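Protein-tyrosine-phosphatase (Chaetomium thermophilum var. thermophilum DSM 1495, PDB 5M43) probably dephosphorylates phosphotyrosine and phosphoserine/threonine residues in proteins, this chain being the phosphatase domain of Yvh1, a protein linked to ribosome assembly. Local coordinates at residues A[108-120]-A[159-173]. Sequence-based numbering, arbitrary orientation.
Sequences SRSVTAIIAYLLW and FMRQLEMWWDMGCPA. With NO3 (nitrate ion), chain B.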
ATOM      1  N   SER A 108      -0.042   9.433  -3.707  1.00 20.86           N
ATOM      2  CA  SER A 108       1.355   9.187  -4.069  1.00 20.12           C
ATOM      3  C   SER A 108       2.039   8.242  -3.080  1.00 20.15           C
ATOM      4  O   SER A 108       2.455   7.133  -3.456  1.00 20.78           O
ATOM      5  CB  SER A 108       2.065  10.544  -4.174  1.00 21.90           C
ATOM      6  OG  SER A 108       3.446  10.320  -4.515  1.00 24.36           O
ATOM      7  N   ARG A 109       2.143   8.621  -1.810  1.00 20.80           N
ATOM      8  CA  ARG A 109       2.864   7.773  -0.849  1.00 21.12           C
ATOM      9  C   ARG A 109       2.162   6.403  -0.663  1.00 21.84           C
ATOM     10  O   ARG A 109       2.793   5.353  -0.793  1.00 19.30           O
ATOM     11  CB  ARG A 109       2.994   8.484   0.485  1.00 29.74           C
ATOM     12  CG  ARG A 109       4.144   9.535   0.465  1.00 31.29           C
ATOM     13  CD  ARG A 109       4.055  10.351   1.693  1.00 32.25           C
ATOM     14  NE  ARG A 109       2.970  11.348   1.554  1.00 32.54           N
ATOM     15  CZ  ARG A 109       2.840  12.389   2.372  1.00 36.18           C
ATOM     16  NH1 ARG A 109       3.708  12.562   3.372  1.00 34.93           N
ATOM     17  NH2 ARG A 109       1.836  13.295   2.177  1.00 34.24           N
ATOM     18  N   SER A 110       0.873   6.407  -0.309  1.00 20.34           N
ATOM     19  CA  SER A 110       0.177   5.152  -0.033  1.00 17.94           C
ATOM     20  C   SER A 110       0.075   4.296  -1.296  1.00 20.20           C
ATOM     21  O   SER A 110       0.140   3.068  -1.227  1.00 19.91           O
ATOM     22  CB  SER A 110      -1.256   5.408   0.536  1.00 19.78           C
ATOM     23  OG  SER A 110      -1.911   6.290  -0.340  1.00 19.20           O
ATOM     24  N   VAL A 111      -0.138   4.946  -2.446  1.00 17.58           N
ATOM     25  CA  VAL A 111      -0.281   4.226  -3.700  1.00 18.69           C
ATOM     26  C   VAL A 111       1.028   3.532  -4.037  1.00 19.47           C
ATOM     27  O   VAL A 111       1.030   2.429  -4.593  1.00 19.00           O
ATOM     28  CB  VAL A 111      -0.727   5.206  -4.808  1.00 20.75           C
ATOM     29  CG1 VAL A 111      -0.685   4.615  -6.219  1.00 21.93           C
ATOM     30  CG2 VAL A 111      -2.187   5.634  -4.541  1.00 18.93           C
ATOM     31  N   THR A 112       2.162   4.221  -3.796  1.00 19.30           N
ATOM     32  CA  THR A 112       3.448   3.563  -4.026  1.00 17.65           C
ATOM     33  C   THR A 112       3.591   2.300  -3.190  1.00 19.93           C
ATOM     34  O   THR A 112       4.059   1.252  -3.680  1.00 18.16           O
ATOM     35  CB  THR A 112       4.569   4.567  -3.722  1.00 18.34           C
ATOM     36  OG1 THR A 112       4.488   5.658  -4.644  1.00 19.92           O
ATOM     37  CG2 THR A 112       5.974   3.847  -3.837  1.00 20.49           C
ATOM     38  N   ALA A 113       3.190   2.375  -1.922  1.00 17.77           N
ATOM     39  CA  ALA A 113       3.246   1.174  -1.078  1.00 18.55           C
ATOM     40  C   ALA A 113       2.368   0.057  -1.620  1.00 19.88           C
ATOM     41  O   ALA A 113       2.789  -1.116  -1.612  1.00 19.94           O
ATOM     42  CB  ALA A 113       2.829   1.552   0.351  1.00 20.14           C
ATOM     43  N   ILE A 114       1.164   0.394  -2.086  1.00 18.60           N
ATOM     44  CA  ILE A 114       0.260  -0.642  -2.610  1.00 15.98           C
ATOM     45  C   ILE A 114       0.834  -1.236  -3.873  1.00 17.68           C
ATOM     46  O   ILE A 114       0.797  -2.447  -4.063  1.00 17.77           O
ATOM     47  CB  ILE A 114      -1.128  -0.043  -2.848  1.00 18.65           C
ATOM     48  CG1 ILE A 114      -1.741   0.132  -1.454  1.00 25.31           C
ATOM     49  CG2 ILE A 114      -1.947  -0.955  -3.839  1.00 18.82           C
ATOM     50  CD1 ILE A 114      -3.110   0.625  -1.455  1.00 29.67           C
ATOM     51  N   ILE A 115       1.364  -0.389  -4.770  1.00 18.66           N
ATOM     52  CA  ILE A 115       1.954  -0.910  -5.990  1.00 17.33           C
ATOM     53  C   ILE A 115       3.111  -1.854  -5.652  1.00 19.55           C
ATOM     54  O   ILE A 115       3.277  -2.897  -6.289  1.00 19.80           O
ATOM     55  CB  ILE A 115       2.385   0.242  -6.910  1.00 18.29           C
ATOM     56  CG1 ILE A 115       1.127   0.947  -7.469  1.00 17.53           C
ATOM     57  CG2 ILE A 115       3.338  -0.280  -8.011  1.00 21.10           C
ATOM     58  CD1 ILE A 115       1.602   2.180  -8.253  1.00 18.58           C
ATOM     59  N   ALA A 116       3.961  -1.478  -4.675  1.00 17.68           N
ATOM     60  CA  ALA A 116       5.063  -2.370  -4.314  1.00 17.76           C
ATOM     61  C   ALA A 116       4.558  -3.743  -3.897  1.00 19.09           C
ATOM     62  O   ALA A 116       5.168  -4.764  -4.237  1.00 21.26           O
ATOM     63  CB  ALA A 116       5.882  -1.760  -3.175  1.00 20.84           C
ATOM     64  N   TYR A 117       3.463  -3.768  -3.132  1.00 18.66           N
ATOM     65  CA  TYR A 117       2.875  -5.037  -2.726  1.00 19.71           C
ATOM     66  C   TYR A 117       2.314  -5.779  -3.932  1.00 20.00           C
ATOM     67  O   TYR A 117       2.537  -6.997  -4.077  1.00 19.92           O
ATOM     68  CB  TYR A 117       1.810  -4.744  -1.671  1.00 17.58           C
ATOM     69  CG  TYR A 117       0.883  -5.939  -1.456  1.00 18.17           C
ATOM     70  CD1 TYR A 117       1.227  -6.973  -0.641  1.00 19.62           C
ATOM     71  CD2 TYR A 117      -0.350  -5.975  -2.095  1.00 20.21           C
ATOM     72  CE1 TYR A 117       0.361  -8.073  -0.481  1.00 20.00           C
ATOM     73  CE2 TYR A 117      -1.250  -7.025  -1.930  1.00 19.47           C
ATOM     74  CZ  TYR A 117      -0.904  -8.061  -1.071  1.00 19.54           C
ATOM     75  OH  TYR A 117      -1.734  -9.160  -0.925  1.00 21.28           O
ATOM     76  N   LEU A 118       1.592  -5.061  -4.825  1.00 19.78           N
ATOM     77  CA  LEU A 118       0.983  -5.739  -5.977  1.00 20.06           C
ATOM     78  C   LEU A 118       2.044  -6.330  -6.907  1.00 21.39           C
ATOM     79  O   LEU A 118       1.872  -7.432  -7.450  1.00 22.07           O
ATOM     80  CB  LEU A 118       0.089  -4.782  -6.776  1.00 20.39           C
ATOM     81  CG  LEU A 118      -1.157  -4.224  -6.083  1.00 18.71           C
ATOM     82  CD1 LEU A 118      -1.813  -3.188  -7.021  1.00 19.80           C
ATOM     83  CD2 LEU A 118      -2.119  -5.440  -5.879  1.00 20.72           C
ATOM     84  N   LEU A 119       3.142  -5.593  -7.149  1.00 19.23           N
ATOM     85  CA  LEU A 119       4.223  -6.114  -7.988  1.00 20.06           C
ATOM     86  C   LEU A 119       4.880  -7.339  -7.361  1.00 20.70           C
ATOM     87  O   LEU A 119       5.286  -8.282  -8.055  1.00 23.48           O
ATOM     88  CB  LEU A 119       5.307  -5.024  -8.183  1.00 20.16           C
ATOM     89  CG  LEU A 119       4.777  -3.835  -8.995  1.00 21.01           C
ATOM     90  CD1 LEU A 119       5.903  -2.743  -8.957  1.00 22.03           C
ATOM     91  CD2 LEU A 119       4.492  -4.243 -10.425  1.00 24.52           C
ATOM     92  N   TRP A 120       4.975  -7.334  -6.035  1.00 21.86           N
ATOM     93  CA  TRP A 120       5.609  -8.447  -5.320  1.00 20.96           C
ATOM     94  C   TRP A 120       4.701  -9.671  -5.297  1.00 22.05           C
ATOM     95  O   TRP A 120       5.174 -10.812  -5.422  1.00 24.93           O
ATOM     96  CB  TRP A 120       5.905  -7.982  -3.889  1.00 22.70           C
ATOM     97  CG  TRP A 120       6.299  -9.095  -2.995  1.00 23.11           C
ATOM     98  CD1 TRP A 120       7.547  -9.665  -2.887  1.00 26.33           C
ATOM     99  CD2 TRP A 120       5.441  -9.803  -2.061  1.00 23.97           C
ATOM    100  NE1 TRP A 120       7.507 -10.727  -1.978  1.00 26.22           N
ATOM    101  CE2 TRP A 120       6.227 -10.800  -1.445  1.00 25.07           C
ATOM    102  CE3 TRP A 120       4.091  -9.688  -1.691  1.00 25.43           C
ATOM    103  CZ2 TRP A 120       5.713 -11.649  -0.469  1.00 30.12           C
ATOM    104  CZ3 TRP A 120       3.584 -10.552  -0.726  1.00 26.53           C
ATOM    105  CH2 TRP A 120       4.384 -11.549  -0.144  1.00 26.82           C
ATOM    106  N   PHE A 159       9.192   8.412  -6.768  1.00 24.79           N
ATOM    107  CA  PHE A 159       8.601   7.150  -6.366  1.00 23.21           C
ATOM    108  C   PHE A 159       8.421   6.214  -7.550  1.00 23.15           C
ATOM    109  O   PHE A 159       8.600   4.992  -7.409  1.00 23.72           O
ATOM    110  CB  PHE A 159       7.250   7.407  -5.689  1.00 23.86           C
ATOM    111  CG  PHE A 159       7.352   8.097  -4.354  1.00 23.86           C
ATOM    112  CD1 PHE A 159       8.593   8.247  -3.716  1.00 25.48           C
ATOM    113  CD2 PHE A 159       6.205   8.536  -3.710  1.00 24.95           C
ATOM    114  CE1 PHE A 159       8.691   8.900  -2.491  1.00 24.76           C
ATOM    115  CE2 PHE A 159       6.258   9.172  -2.495  1.00 24.93           C
ATOM    116  CZ  PHE A 159       7.485   9.377  -1.869  1.00 27.22           C
ATOM    117  N   MET A 160       8.005   6.751  -8.713  1.00 24.90           N
ATOM    118  CA  MET A 160       7.870   5.885  -9.891  1.00 27.16           C
ATOM    119  C   MET A 160       9.207   5.250 -10.243  1.00 26.24           C
ATOM    120  O   MET A 160       9.263   4.043 -10.515  1.00 27.53           O
ATOM    121  CB  MET A 160       7.324   6.677 -11.090  1.00 26.50           C
ATOM    122  CG  MET A 160       5.871   7.125 -10.836  1.00 24.59           C
ATOM    123  SD  MET A 160       4.652   5.809 -10.766  1.00 26.16           S
ATOM    124  CE  MET A 160       4.566   5.422 -12.497  1.00 29.66           C
ATOM    125  N   ARG A 161      10.284   6.045 -10.225  1.00 25.85           N
ATOM    126  CA  ARG A 161      11.619   5.498 -10.490  1.00 26.77           C
ATOM    127  C   ARG A 161      11.978   4.411  -9.485  1.00 27.69           C
ATOM    128  O   ARG A 161      12.576   3.389  -9.852  1.00 26.97           O
ATOM    129  CB  ARG A 161      12.700   6.603 -10.462  1.00 28.40           C
ATOM    130  CG  ARG A 161      12.518   7.558 -11.609  1.00 33.10           C
ATOM    131  CD  ARG A 161      13.651   8.631 -11.707  1.00 35.50           C
ATOM    132  NE  ARG A 161      13.878   9.446 -10.503  1.00 39.01           N
ATOM    133  CZ  ARG A 161      13.389  10.693 -10.348  1.00 43.49           C
ATOM    134  NH1 ARG A 161      13.672  11.411  -9.248  1.00 45.15           N
ATOM    135  NH2 ARG A 161      12.593  11.230 -11.276  1.00 38.98           N
ATOM    136  N   GLN A 162      11.679   4.630  -8.203  1.00 25.06           N
ATOM    137  CA  GLN A 162      12.045   3.644  -7.185  1.00 24.34           C
ATOM    138  C   GLN A 162      11.232   2.377  -7.318  1.00 23.35           C
ATOM    139  O   GLN A 162      11.719   1.316  -6.969  1.00 23.87           O
ATOM    140  CB  GLN A 162      11.887   4.247  -5.786  1.00 23.97           C
ATOM    141  CG  GLN A 162      12.859   5.447  -5.595  1.00 25.98           C
ATOM    142  CD  GLN A 162      12.699   6.214  -4.319  1.00 27.98           C
ATOM    143  OE1 GLN A 162      12.499   7.449  -4.351  1.00 31.98           O
ATOM    144  NE2 GLN A 162      12.935   5.575  -3.215  1.00 25.22           N
ATOM    145  N   LEU A 163       9.973   2.491  -7.744  1.00 22.47           N
ATOM    146  CA  LEU A 163       9.197   1.273  -8.011  1.00 21.73           C
ATOM    147  C   LEU A 163       9.790   0.477  -9.158  1.00 23.70           C
ATOM    148  O   LEU A 163       9.732  -0.762  -9.159  1.00 25.04           O
ATOM    149  CB  LEU A 163       7.739   1.634  -8.327  1.00 21.73           C
ATOM    150  CG  LEU A 163       6.978   2.083  -7.083  1.00 22.49           C
ATOM    151  CD1 LEU A 163       5.632   2.700  -7.555  1.00 22.49           C
ATOM    152  CD2 LEU A 163       6.708   0.926  -6.109  1.00 23.69           C
ATOM    153  N   GLU A 164      10.360   1.165 -10.157  1.00 23.85           N
ATOM    154  CA  GLU A 164      11.052   0.443 -11.219  1.00 25.03           C
ATOM    155  C   GLU A 164      12.280  -0.247 -10.660  1.00 26.93           C
ATOM    156  O   GLU A 164      12.553  -1.410 -11.004  1.00 27.86           O
ATOM    157  CB  GLU A 164      11.437   1.389 -12.371  1.00 29.02           C
ATOM    158  CG  GLU A 164      10.232   1.912 -13.187  1.00 28.94           C
ATOM    159  CD  GLU A 164      10.611   3.098 -14.087  1.00 40.03           C
ATOM    160  OE1 GLU A 164       9.677   3.786 -14.551  1.00 44.26           O
ATOM    161  OE2 GLU A 164      11.810   3.345 -14.282  1.00 43.39           O
ATOM    162  N   MET A 165      13.005   0.430  -9.756  1.00 25.59           N
ATOM    163  CA  MET A 165      14.127  -0.250  -9.077  1.00 26.11           C
ATOM    164  C   MET A 165      13.651  -1.480  -8.315  1.00 25.24           C
ATOM    165  O   MET A 165      14.270  -2.546  -8.385  1.00 26.42           O
ATOM    166  CB  MET A 165      14.823   0.699  -8.090  1.00 26.41           C
ATOM    167  CG  MET A 165      15.143   2.032  -8.643  1.00 34.38           C
ATOM    168  SD  MET A 165      16.204   2.996  -7.541  1.00 36.02           S
ATOM    169  CE  MET A 165      15.345   3.789  -6.312  1.00 41.70           C
ATOM    170  N   TRP A 166      12.568  -1.329  -7.555  1.00 23.93           N
ATOM    171  CA  TRP A 166      11.974  -2.452  -6.803  1.00 23.20           C
ATOM    172  C   TRP A 166      11.717  -3.667  -7.696  1.00 23.90           C
ATOM    173  O   TRP A 166      12.153  -4.799  -7.394  1.00 24.11           O
ATOM    174  CB  TRP A 166      10.686  -1.919  -6.179  1.00 23.42           C
ATOM    175  CG  TRP A 166       9.855  -2.929  -5.387  1.00 22.20           C
ATOM    176  CD1 TRP A 166       8.557  -3.311  -5.634  1.00 21.86           C
ATOM    177  CD2 TRP A 166      10.272  -3.625  -4.201  1.00 22.91           C
ATOM    178  NE1 TRP A 166       8.156  -4.224  -4.681  1.00 22.64           N
ATOM    179  CE2 TRP A 166       9.161  -4.406  -3.775  1.00 25.09           C
ATOM    180  CE3 TRP A 166      11.460  -3.630  -3.442  1.00 27.06           C
ATOM    181  CZ2 TRP A 166       9.201  -5.195  -2.648  1.00 25.27           C
ATOM    182  CZ3 TRP A 166      11.505  -4.408  -2.317  1.00 27.64           C
ATOM    183  CH2 TRP A 166      10.365  -5.189  -1.928  1.00 24.74           C
ATOM    184  N   TRP A 167      11.067  -3.442  -8.834  1.00 25.68           N
ATOM    185  CA  TRP A 167      10.813  -4.518  -9.808  1.00 27.29           C
ATOM    186  C   TRP A 167      12.107  -5.135 -10.309  1.00 27.30           C
ATOM    187  O   TRP A 167      12.275  -6.370 -10.358  1.00 27.44           O
ATOM    188  CB  TRP A 167      10.038  -3.939 -10.994  1.00 26.40           C
ATOM    189  CG  TRP A 167       9.702  -4.924 -12.103  1.00 25.88           C
ATOM    190  CD1 TRP A 167      10.328  -5.066 -13.298  1.00 28.33           C
ATOM    191  CD2 TRP A 167       8.597  -5.850 -12.119  1.00 26.23           C
ATOM    192  NE1 TRP A 167       9.704  -6.016 -14.062  1.00 31.72           N
ATOM    193  CE2 TRP A 167       8.623  -6.504 -13.370  1.00 29.54           C
ATOM    194  CE3 TRP A 167       7.609  -6.199 -11.193  1.00 25.80           C
ATOM    195  CZ2 TRP A 167       7.695  -7.511 -13.712  1.00 31.99           C
ATOM    196  CZ3 TRP A 167       6.662  -7.147 -11.554  1.00 26.21           C
ATOM    197  CH2 TRP A 167       6.747  -7.824 -12.790  1.00 29.04           C
ATOM    198  N   ASP A 168      13.037  -4.289 -10.756  1.00 26.80           N
ATOM    199  CA  ASP A 168      14.280  -4.814 -11.300  1.00 28.18           C
ATOM    200  C   ASP A 168      15.155  -5.536 -10.255  1.00 28.88           C
ATOM    201  O   ASP A 168      16.003  -6.348 -10.641  1.00 32.72           O
ATOM    202  CB  ASP A 168      15.093  -3.684 -11.960  1.00 32.17           C
ATOM    203  CG  ASP A 168      14.591  -3.297 -13.369  1.00 34.68           C
ATOM    204  OD1 ASP A 168      13.836  -4.091 -13.981  1.00 34.62           O
ATOM    205  OD2 ASP A 168      14.979  -2.202 -13.858  1.00 35.91           O
ATOM    206  N   MET A 169      15.011  -5.237  -8.969  1.00 27.50           N
ATOM    207  CA  MET A 169      15.657  -5.971  -7.895  1.00 27.89           C
ATOM    208  C   MET A 169      14.916  -7.262  -7.563  1.00 30.34           C
ATOM    209  O   MET A 169      15.395  -8.038  -6.719  1.00 31.52           O
ATOM    210  CB  MET A 169      15.821  -5.087  -6.634  1.00 27.44           C
ATOM    211  CG  MET A 169      16.827  -3.886  -6.807  1.00 28.02           C
ATOM    212  SD  MET A 169      16.639  -2.712  -5.445  1.00 30.75           S
ATOM    213  CE  MET A 169      17.771  -3.462  -4.221  1.00 31.12           C
ATOM    214  N   GLY A 170      13.847  -7.547  -8.274  1.00 28.04           N
ATOM    215  CA  GLY A 170      13.088  -8.772  -7.992  1.00 29.11           C
ATOM    216  C   GLY A 170      12.140  -8.675  -6.812  1.00 28.42           C
ATOM    217  O   GLY A 170      11.723  -9.716  -6.277  1.00 29.82           O
ATOM    218  N   CYS A 171      11.767  -7.462  -6.394  1.00 24.62           N
ATOM    219  CA  CYS A 171      10.858  -7.224  -5.277  1.00 23.86           C
ATOM    220  C   CYS A 171      11.300  -7.975  -4.015  1.00 24.02           C
ATOM    221  O   CYS A 171      10.540  -8.803  -3.490  1.00 24.07           O
ATOM    222  CB  CYS A 171       9.410  -7.564  -5.627  1.00 24.31           C
ATOM    223  SG  CYS A 171       8.778  -6.644  -7.077  1.00 26.06           S
ATOM    224  N   PRO A 172      12.464  -7.706  -3.502  1.00 24.76           N
ATOM    225  CA  PRO A 172      12.982  -8.548  -2.404  1.00 27.30           C
ATOM    226  C   PRO A 172      12.357  -8.156  -1.067  1.00 27.80           C
ATOM    227  O   PRO A 172      12.886  -7.283  -0.377  1.00 28.99           O
ATOM    228  CB  PRO A 172      14.490  -8.279  -2.431  1.00 29.79           C
ATOM    229  CG  PRO A 172      14.590  -6.852  -2.963  1.00 29.35           C
ATOM    230  CD  PRO A 172      13.506  -6.769  -4.008  1.00 26.54           C
ATOM    231  N   ALA A 173      11.205  -8.755  -0.690  1.00 31.94           N
ATOM    232  CA  ALA A 173      10.572  -8.416   0.586  1.00 36.03           C
ATOM    233  C   ALA A 173      11.022  -9.305   1.756  1.00 48.49           C
ATOM    234  O   ALA A 173      10.677  -9.011   2.908  1.00 46.30           O
ATOM    235  CB  ALA A 173       9.049  -8.436   0.434  1.00 36.60           C
TER
HETATM  236  N   NO3 B 301       0.217  11.761  -0.804  1.00 27.77           N
HETATM  237  O1  NO3 B 301      -0.611  11.475  -1.712  1.00 24.37           O
HETATM  238  O2  NO3 B 301      -0.152  12.403   0.212  1.00 27.56           O
HETATM  239  O3  NO3 B 301       1.369  11.246  -0.850  1.00 24.88           O
HETATM  240  O   HOH W   1      10.314 -11.422  -1.535  1.00 38.06           O
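Leu163 packs into the side of helix 109-120 just behind the P-loop of this dual-specificity phosphatase domain, where helix 159-168 runs alongside at a crossing angle of -20°. This is the tight part: CD2 of Leu163 sits 3.6 Å from Thr112 O and also meets Thr112 CG2, while CD1 lies against Ile115 CG2. One turn on, the buried indole of Trp166 ties the helices together, its NE1 donating to Ala116 O at 3.1 Å; that carbonyl also accepts a hydrogen bond from Trp120 N, from the opposite face of its plane. Trp166 CG stands anti to the backbone N (chi1 178°), which swings the indole across to Ala116.

At the P-loop end, Phe159 brings its edge to Arg109 CG, 3.7 Å from CE2. Farther along, turned away from the ring, the guanidinium meets a nitrate edge-on, NE and NH2 donating hydrogen bonds to O3 and O2. The ion also accepts hydrogen bonds from the backbone N of Ser108 and Arg109, as a substrate phosphate probably would. Were Arg109 an alanine, nitrate O2 would probably lose its guanidinium donor and O3 its NE partner, with a gap opening beside the Phe159 edge.

Past the Schellman turn at Gly170, Cys171 SG still packs on Leu119 CB. The looser side is the partly exposed Trp120 indole: Ala173 CB lies over one face, and a water accepts from Trp120 NE1 and Ala173 N, both at 2.9 Å.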